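Local coordinates for maltose/maltodextrin-binding protein (PDB 2GH9) that binds maltotriose in the cleft of a periplasmic binding protein fold, probably to deliver the sugar to a maltodextrin uptake system, at residues 76-80 with 104-108. Numbering follows the deposited sequence.
Sequences LEPVG and RLMGL
The end of the M106 side chain reaches L76 and P78. Its chain is bent at chi2 (-52°) and chi3 (-63°), which curls CE round to sit 3.8 Å from L76 CB. That methyl also lies 4.0 Å from P78 CG; the methionine and the proline ring run side by side and point the same way. The leucine crosses the methionine at a slant, with CD1 against M106 CB. V67 and F101 add further contacts to M106.

The V79 side chain meets the other segment mainly through CG2. This methyl lies 3.6 Å from L108 CD2, close to G107 O, and also touches L105 CD2. The contact joins the loop between helices 67-72 and 85-90 to the start of strand 104-113, part of the mixed sheet in one lobe of the periplasmic binding protein fold. A bound glucose unit lies about 13 Å from the L76 side chain.

The backbones join once directly. V79 N donates to L105 O (3.2 Å). A water links the same oxygen to G80 N. A second water donates to both E77 O and M106 O, bridging two carbonyls that cannot bond each other. The E77 carboxylate turns elsewhere, to Y82 and K280.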
ATOM      1  N   LEU A  76      -3.859 -16.948 -11.058  1.00 28.54           N
ATOM      2  CA  LEU A  76      -4.892 -16.684 -10.043  1.00 28.51           C
ATOM      3  C   LEU A  76      -6.120 -17.551 -10.285  1.00 28.59           C
ATOM      4  O   LEU A  76      -6.617 -17.635 -11.404  1.00 29.02           O
ATOM      5  CB  LEU A  76      -5.343 -15.210 -10.061  1.00 27.76           C
ATOM      6  CG  LEU A  76      -4.317 -14.106  -9.739  1.00 26.68           C
ATOM      7  CD1 LEU A  76      -5.006 -12.742  -9.629  1.00 24.94           C
ATOM      8  CD2 LEU A  76      -3.504 -14.421  -8.509  1.00 23.83           C
ATOM      9  N   GLU A  77      -6.602 -18.192  -9.226  1.00 29.32           N
ATOM     10  CA  GLU A  77      -7.874 -18.911  -9.267  1.00 29.34           C
ATOM     11  C   GLU A  77      -9.036 -17.908  -9.167  1.00 29.54           C
ATOM     12  O   GLU A  77      -9.132 -17.130  -8.197  1.00 29.12           O
ATOM     13  CB  GLU A  77      -7.923 -19.987  -8.162  1.00 29.73           C
ATOM     14  CG  GLU A  77      -9.252 -20.771  -8.014  1.00 30.81           C
ATOM     15  CD  GLU A  77      -9.583 -21.716  -9.185  1.00 32.18           C
ATOM     16  OE1 GLU A  77      -8.757 -21.891 -10.095  1.00 33.14           O
ATOM     17  OE2 GLU A  77     -10.684 -22.303  -9.171  1.00 33.17           O
ATOM     18  N   PRO A  78      -9.927 -17.896 -10.184  1.00 29.18           N
ATOM     19  CA  PRO A  78     -11.197 -17.171 -10.034  1.00 28.99           C
ATOM     20  C   PRO A  78     -11.976 -17.686  -8.818  1.00 29.01           C
ATOM     21  O   PRO A  78     -12.130 -18.897  -8.661  1.00 27.75           O
ATOM     22  CB  PRO A  78     -11.943 -17.499 -11.330  1.00 29.22           C
ATOM     23  CG  PRO A  78     -10.868 -17.812 -12.299  1.00 29.62           C
ATOM     24  CD  PRO A  78      -9.830 -18.542 -11.503  1.00 29.55           C
ATOM     25  N   VAL A  79     -12.469 -16.775  -7.973  1.00 29.24           N
ATOM     26  CA  VAL A  79     -13.046 -17.168  -6.692  1.00 29.71           C
ATOM     27  C   VAL A  79     -14.562 -16.927  -6.564  1.00 30.00           C
ATOM     28  O   VAL A  79     -15.173 -17.314  -5.555  1.00 28.64           O
ATOM     29  CB  VAL A  79     -12.280 -16.506  -5.491  1.00 29.47           C
ATOM     30  CG1 VAL A  79     -10.827 -16.933  -5.506  1.00 29.61           C
ATOM     31  CG2 VAL A  79     -12.390 -14.970  -5.517  1.00 29.42           C
ATOM     32  N   GLY A  80     -15.159 -16.298  -7.576  1.00 30.85           N
ATOM     33  CA  GLY A  80     -16.569 -15.930  -7.538  1.00 31.83           C
ATOM     34  C   GLY A  80     -17.491 -17.118  -7.339  1.00 32.49           C
ATOM     35  O   GLY A  80     -18.474 -17.029  -6.606  1.00 32.38           O
ATOM     36  N   ARG A 104     -14.111 -10.772 -13.914  1.00 34.42           N
ATOM     37  CA  ARG A 104     -14.172 -11.790 -12.883  1.00 34.73           C
ATOM     38  C   ARG A 104     -13.485 -11.354 -11.602  1.00 33.50           C
ATOM     39  O   ARG A 104     -12.494 -10.612 -11.629  1.00 33.46           O
ATOM     40  CB  ARG A 104     -13.502 -13.058 -13.380  1.00 35.11           C
ATOM     41  CG  ARG A 104     -14.128 -13.602 -14.648  1.00 37.13           C
ATOM     42  CD  ARG A 104     -13.668 -14.995 -14.880  1.00 39.10           C
ATOM     43  NE  ARG A 104     -13.860 -15.386 -16.267  1.00 45.12           N
ATOM     44  CZ  ARG A 104     -13.650 -16.618 -16.725  1.00 47.00           C
ATOM     45  NH1 ARG A 104     -13.241 -17.587 -15.895  1.00 47.98           N
ATOM     46  NH2 ARG A 104     -13.849 -16.874 -18.020  1.00 47.55           N
ATOM     47  N   LEU A 105     -14.012 -11.842 -10.488  1.00 32.27           N
ATOM     48  CA  LEU A 105     -13.392 -11.646  -9.183  1.00 31.36           C
ATOM     49  C   LEU A 105     -12.201 -12.610  -9.043  1.00 30.42           C
ATOM     50  O   LEU A 105     -12.370 -13.825  -9.116  1.00 30.79           O
ATOM     51  CB  LEU A 105     -14.412 -11.868  -8.080  1.00 31.00           C
ATOM     52  CG  LEU A 105     -13.991 -11.385  -6.692  1.00 31.16           C
ATOM     53  CD1 LEU A 105     -13.909  -9.868  -6.623  1.00 29.76           C
ATOM     54  CD2 LEU A 105     -14.965 -11.930  -5.652  1.00 30.85           C
ATOM     55  N   MET A 106     -11.002 -12.049  -8.851  1.00 28.94           N
ATOM     56  CA  MET A 106      -9.752 -12.805  -8.881  1.00 28.56           C
ATOM     57  C   MET A 106      -9.076 -12.992  -7.501  1.00 27.34           C
ATOM     58  O   MET A 106      -7.966 -13.508  -7.398  1.00 26.68           O
ATOM     59  CB  MET A 106      -8.801 -12.152  -9.884  1.00 28.71           C
ATOM     60  CG  MET A 106      -9.381 -12.043 -11.337  1.00 29.54           C
ATOM     61  SD  MET A 106     -10.001 -13.648 -11.973  1.00 31.64           S
ATOM     62  CE  MET A 106      -8.496 -14.614 -12.011  1.00 27.83           C
ATOM     63  N   GLY A 107      -9.769 -12.596  -6.449  1.00 27.05           N
ATOM     64  CA  GLY A 107      -9.298 -12.807  -5.083  1.00 26.55           C
ATOM     65  C   GLY A 107     -10.352 -12.312  -4.128  1.00 26.12           C
ATOM     66  O   GLY A 107     -11.366 -11.759  -4.546  1.00 26.94           O
ATOM     67  N   LEU A 108     -10.143 -12.554  -2.846  1.00 25.54           N
ATOM     68  CA  LEU A 108     -11.092 -12.123  -1.814  1.00 24.66           C
ATOM     69  C   LEU A 108     -10.562 -10.846  -1.193  1.00 23.90           C
ATOM     70  O   LEU A 108      -9.542 -10.909  -0.512  1.00 22.22           O
ATOM     71  CB  LEU A 108     -11.234 -13.179  -0.727  1.00 24.19           C
ATOM     72  CG  LEU A 108     -11.624 -14.588  -1.185  1.00 24.92           C
ATOM     73  CD1 LEU A 108     -11.749 -15.486   0.034  1.00 24.76           C
ATOM     74  CD2 LEU A 108     -12.905 -14.545  -1.980  1.00 27.09           C
TER
HETATM   75  O   HOH W   1      -7.624 -16.050  -6.446  1.00 22.93           O
HETATM   76  O   HOH W   2     -14.323 -15.347 -10.103  1.00 28.03           O